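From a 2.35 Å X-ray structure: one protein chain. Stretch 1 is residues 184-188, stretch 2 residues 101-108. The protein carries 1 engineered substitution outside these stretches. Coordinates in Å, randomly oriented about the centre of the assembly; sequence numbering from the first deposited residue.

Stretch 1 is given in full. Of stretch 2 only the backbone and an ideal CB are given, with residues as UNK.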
ATOM      1  N   TYR A 184     -19.178 -17.525 -21.066  1.00 54.26           N
ATOM      2  CA  TYR A 184     -18.834 -16.280 -21.743  1.00 52.02           C
ATOM      3  C   TYR A 184     -17.345 -15.939 -21.742  1.00 49.70           C
ATOM      4  O   TYR A 184     -16.956 -14.851 -22.165  1.00 47.50           O
ATOM      5  CB  TYR A 184     -19.630 -15.121 -21.140  1.00 54.65           C
ATOM      6  CG  TYR A 184     -21.120 -15.240 -21.363  1.00 56.61           C
ATOM      7  CD1 TYR A 184     -21.909 -16.047 -20.543  1.00 56.85           C
ATOM      8  CD2 TYR A 184     -21.735 -14.574 -22.425  1.00 57.48           C
ATOM      9  CE1 TYR A 184     -23.279 -16.189 -20.777  1.00 58.02           C
ATOM     10  CE2 TYR A 184     -23.100 -14.709 -22.669  1.00 57.92           C
ATOM     11  CZ  TYR A 184     -23.866 -15.516 -21.845  1.00 57.92           C
ATOM     12  OH  TYR A 184     -25.211 -15.655 -22.098  1.00 56.23           O
ATOM     13  N   ASN A 185     -16.522 -16.875 -21.277  1.00 47.95           N
ATOM     14  CA  ASN A 185     -15.076 -16.683 -21.220  1.00 47.03           C
ATOM     15  C   ASN A 185     -14.696 -15.437 -20.419  1.00 46.62           C
ATOM     16  O   ASN A 185     -13.766 -14.703 -20.778  1.00 44.84           O
ATOM     17  CB  ASN A 185     -14.503 -16.579 -22.633  1.00 48.02           C
ATOM     18  CG  ASN A 185     -14.568 -17.886 -23.379  1.00 49.23           C
ATOM     19  OD1 ASN A 185     -13.917 -18.865 -23.003  1.00 50.73           O
ATOM     20  ND2 ASN A 185     -15.362 -17.916 -24.441  1.00 49.01           N
ATOM     21  N   LEU A 186     -15.424 -15.211 -19.332  1.00 45.18           N
ATOM     22  CA  LEU A 186     -15.189 -14.066 -18.468  1.00 43.29           C
ATOM     23  C   LEU A 186     -14.113 -14.389 -17.444  1.00 41.15           C
ATOM     24  O   LEU A 186     -13.989 -15.534 -17.004  1.00 40.70           O
ATOM     25  CB  LEU A 186     -16.469 -13.704 -17.720  1.00 44.28           C
ATOM     26  CG  LEU A 186     -17.727 -13.406 -18.530  1.00 46.91           C
ATOM     27  CD1 LEU A 186     -18.908 -13.264 -17.576  1.00 45.66           C
ATOM     28  CD2 LEU A 186     -17.530 -12.139 -19.355  1.00 46.94           C
ATOM     29  N   TRP A 187     -13.336 -13.371 -17.082  1.00 38.16           N
ATOM     30  CA  TRP A 187     -12.295 -13.506 -16.066  1.00 34.33           C
ATOM     31  C   TRP A 187     -13.017 -13.634 -14.731  1.00 32.33           C
ATOM     32  O   TRP A 187     -14.064 -13.017 -14.541  1.00 31.23           O
ATOM     33  CB  TRP A 187     -11.427 -12.240 -16.003  1.00 33.60           C
ATOM     34  CG  TRP A 187     -10.430 -12.090 -17.094  1.00 29.23           C
ATOM     35  CD1 TRP A 187     -10.452 -11.180 -18.111  1.00 30.35           C
ATOM     36  CD2 TRP A 187      -9.228 -12.843 -17.252  1.00 28.04           C
ATOM     37  NE1 TRP A 187      -9.330 -11.320 -18.893  1.00 30.40           N
ATOM     38  CE2 TRP A 187      -8.562 -12.335 -18.386  1.00 26.93           C
ATOM     39  CE3 TRP A 187      -8.644 -13.899 -16.539  1.00 27.90           C
ATOM     40  CZ2 TRP A 187      -7.345 -12.843 -18.823  1.00 28.69           C
ATOM     41  CZ3 TRP A 187      -7.439 -14.401 -16.971  1.00 28.58           C
ATOM     42  CH2 TRP A 187      -6.799 -13.873 -18.103  1.00 27.33           C
ATOM     43  N   LEU A 188     -12.470 -14.413 -13.806  1.00 32.64           N
ATOM     44  CA  LEU A 188     -13.101 -14.550 -12.495  1.00 33.35           C
ATOM     45  C   LEU A 188     -12.160 -14.237 -11.332  1.00 33.01           C
ATOM     46  O   LEU A 188     -11.143 -14.916 -11.142  1.00 31.47           O
ATOM     47  CB  LEU A 188     -13.667 -15.966 -12.286  1.00 32.70           C
ATOM     48  CG  LEU A 188     -14.222 -16.163 -10.859  1.00 33.58           C
ATOM     49  CD1 LEU A 188     -15.507 -15.367 -10.715  1.00 27.69           C
ATOM     50  CD2 LEU A 188     -14.471 -17.638 -10.554  1.00 31.76           C
ATOM     51  N   UNK A 101      -0.465  -7.505 -22.239  1.00 43.32           N
ATOM     52  CA  UNK A 101       0.121  -8.817 -22.486  1.00 44.28           C
ATOM     53  C   UNK A 101      -0.979  -9.875 -22.636  1.00 45.19           C
ATOM     54  O   UNK A 101      -0.724 -10.987 -23.106  1.00 45.07           O
ATOM     55  CB  UNK A 101       1.077  -9.196 -21.353  1.00 44.28           C
ATOM     56  N   UNK A 102      -2.199  -9.527 -22.233  1.00 44.05           N
ATOM     57  CA  UNK A 102      -3.325 -10.450 -22.313  1.00 43.74           C
ATOM     58  C   UNK A 102      -4.128 -10.244 -23.599  1.00 43.23           C
ATOM     59  O   UNK A 102      -5.267 -10.705 -23.731  1.00 42.09           O
ATOM     60  CB  UNK A 102      -4.233 -10.279 -21.094  1.00 43.74           C
ATOM     61  N   UNK A 103      -3.511  -9.544 -24.542  1.00 43.19           N
ATOM     62  CA  UNK A 103      -4.140  -9.286 -25.819  1.00 42.75           C
ATOM     63  C   UNK A 103      -5.610  -8.928 -25.768  1.00 43.49           C
ATOM     64  O   UNK A 103      -6.040  -8.131 -24.936  1.00 42.22           O
ATOM     65  CB  UNK A 103      -3.967 -10.516 -26.713  1.00 42.75           C
ATOM     66  N   UNK A 104      -6.382  -9.540 -26.665  1.00 42.53           N
ATOM     67  CA  UNK A 104      -7.813  -9.289 -26.787  1.00 42.60           C
ATOM     68  C   UNK A 104      -8.624  -9.407 -25.493  1.00 42.84           C
ATOM     69  O   UNK A 104      -9.666  -8.767 -25.360  1.00 43.18           O
ATOM     70  CB  UNK A 104      -8.393 -10.261 -27.817  1.00 42.60           C
ATOM     71  N   UNK A 105      -8.163 -10.207 -24.535  1.00 42.08           N
ATOM     72  CA  UNK A 105      -8.933 -10.333 -23.308  1.00 43.31           C
ATOM     73  C   UNK A 105      -8.425  -9.537 -22.105  1.00 44.51           C
ATOM     74  O   UNK A 105      -8.548  -9.966 -20.961  1.00 44.55           O
ATOM     75  CB  UNK A 105      -8.990 -11.812 -22.922  1.00 43.31           C
ATOM     76  N   UNK A 106      -7.878  -8.356 -22.381  1.00 45.44           N
ATOM     77  CA  UNK A 106      -7.371  -7.470 -21.342  1.00 44.71           C
ATOM     78  C   UNK A 106      -8.437  -6.417 -21.050  1.00 44.58           C
ATOM     79  O   UNK A 106      -8.932  -5.772 -21.968  1.00 44.96           O
ATOM     80  CB  UNK A 106      -6.051  -6.820 -21.761  1.00 44.71           C
ATOM     81  N   UNK A 107      -8.789  -6.239 -19.780  1.00 44.37           N
ATOM     82  CA  UNK A 107      -9.797  -5.249 -19.407  1.00 43.83           C
ATOM     83  C   UNK A 107      -9.463  -3.861 -19.930  1.00 42.58           C
ATOM     84  O   UNK A 107      -8.353  -3.373 -19.753  1.00 42.67           O
ATOM     85  CB  UNK A 107      -9.949  -5.202 -17.885  1.00 43.83           C
ATOM     86  N   UNK A 108     -10.431  -3.227 -20.578  1.00 42.73           N
ATOM     87  CA  UNK A 108     -10.242  -1.887 -21.116  1.00 43.85           C
ATOM     88  C   UNK A 108     -11.270  -0.961 -20.494  1.00 43.02           C
ATOM     89  O   UNK A 108     -12.358  -1.395 -20.121  1.00 42.57           O
ATOM     90  CB  UNK A 108     -10.353  -1.880 -22.642  1.00 43.85           C
TER

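The contact turns on one side chain of stretch 1, the indole of Trp187, which reaches out in the m rotamer and offers apolar ring carbons, two broad faces and a single N-H donor. Each position of stretch 2 can be read by asking which of these it meets.

Position 101 sets no condition of its own: nothing of stretch 1 lies within 5.5 Å of its ideal CB, so almost any residue would do, a polar one as well as any. It is Lys101, whose side chain stays well clear of the contact.

Position 102 is different. Its CA-to-CB bond points toward stretch 1, and the ideal CB stands 4.6 Å from Trp187 CZ2, a carbon of the six-membered ring. That leaves room for a branch or two, and an apolar side chain such as leucine, isoleucine or methionine would suit the ring carbons there. The deposited residue is Leu102, in the m,t rotamer; its CD1 packs 3.9 Å from Trp187 CZ2.

At position 103 the backbone speaks first. Phi is 41° and psi -135°, a combination with positive phi that favours glycine, and stretch 1 asks for nothing here. Gly103 fits. Position 104, again out of reach of stretch 1, is unconstrained by this contact and holds Val104.

Position 105 is the heart of the matter, and its backbone works as hard as its side chain. The carbonyl O of 105 lies 2.6 Å from Trp187 NE1, in a nearly straight hydrogen bond (172°) that any residue could accept. The turn is steadied from within as well, since the backbone N of residue 105 hydrogen-bonds to Leu102 O at 3.0 Å. The CB points toward stretch 1, 4.1 Å from Trp187 NE1, so a side chain leaving it can run along the indole. A flat group could stack there, a cation would gain from the pi cloud, and a donor could seek the carbonyl of Asn185; arginine can combine all three, though a lysine, glutamine or aromatic could use part of the site. It is Arg105. Its guanidinium lies flat on Trp187, with planes at 4° and centres 3.6 Å apart, and Arg105 CZ sits 3.6 Å from the centroid of the Trp187 six-membered ring, a cation-pi contact over the face. From that position Arg105 NH2 also reaches Asn185 O at 3.1 Å, but the 124° angle makes this hydrogen bond weak, an addition to the stack.

Position 106 turns its CB away from stretch 1, which therefore gives no guide to size; the residue is Ala106.

At 107 the CB points sideways, with no atom of stretch 1 within 5.5 Å, so a small residue would miss the indole. A longer apolar chain, leucine or methionine for instance, could reach back to it. Leu107 does so: its CD1 comes to 3.6 Å from Trp187 CD1, on the five-membered ring, whereas Leu102 meets the six-membered one.

Position 108 has left the contact, and stretch 1 would tolerate many residues there; Lys108 occupies it.

Stretch 2 101-108: KLGVRALK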
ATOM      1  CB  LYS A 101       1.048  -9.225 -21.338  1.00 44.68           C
ATOM      2  CG  LYS A 101       2.334  -8.421 -21.251  1.00 49.18           C
ATOM      3  CD  LYS A 101       3.290  -9.037 -20.235  1.00 50.74           C
ATOM      4  CE  LYS A 101       4.598  -8.262 -20.153  1.00 52.68           C
ATOM      5  NZ  LYS A 101       5.292  -8.174 -21.474  1.00 54.52           N
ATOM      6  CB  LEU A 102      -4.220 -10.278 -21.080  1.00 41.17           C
ATOM      7  CG  LEU A 102      -3.472 -10.541 -19.772  1.00 40.46           C
ATOM      8  CD1 LEU A 102      -4.386 -10.260 -18.589  1.00 41.00           C
ATOM      9  CD2 LEU A 102      -2.971 -11.976 -19.739  1.00 37.59           C
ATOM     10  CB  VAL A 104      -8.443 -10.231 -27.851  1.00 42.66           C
ATOM     11  CG1 VAL A 104      -8.638 -11.628 -27.270  1.00 41.46           C
ATOM     12  CG2 VAL A 104      -9.757  -9.648 -28.349  1.00 43.22           C
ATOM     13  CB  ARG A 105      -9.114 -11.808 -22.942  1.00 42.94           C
ATOM     14  CG  ARG A 105      -7.860 -12.604 -22.672  1.00 40.75           C
ATOM     15  CD  ARG A 105      -8.262 -14.050 -22.371  1.00 41.56           C
ATOM     16  NE  ARG A 105      -9.468 -14.086 -21.541  1.00 37.70           N
ATOM     17  CZ  ARG A 105      -9.672 -14.907 -20.518  1.00 35.41           C
ATOM     18  NH1 ARG A 105      -8.753 -15.794 -20.165  1.00 34.29           N
ATOM     19  NH2 ARG A 105     -10.802 -14.824 -19.830  1.00 35.65           N
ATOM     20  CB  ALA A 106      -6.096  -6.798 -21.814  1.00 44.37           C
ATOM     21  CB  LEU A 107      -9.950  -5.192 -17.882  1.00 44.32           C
ATOM     22  CG  LEU A 107     -10.875  -6.222 -17.235  1.00 43.97           C
ATOM     23  CD1 LEU A 107     -10.570  -7.606 -17.767  1.00 42.97           C
ATOM     24  CD2 LEU A 107     -10.704  -6.170 -15.724  1.00 44.36           C
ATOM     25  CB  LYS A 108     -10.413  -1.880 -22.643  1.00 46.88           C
ATOM     26  CG  LYS A 108      -9.187  -2.330 -23.425  1.00 51.92           C
ATOM     27  CD  LYS A 108      -9.393  -3.676 -24.119  1.00 55.56           C
ATOM     28  CE  LYS A 108     -10.441  -3.598 -25.228  1.00 58.03           C
ATOM     29  NZ  LYS A 108     -10.559  -4.887 -25.983  1.00 58.28           N
TER
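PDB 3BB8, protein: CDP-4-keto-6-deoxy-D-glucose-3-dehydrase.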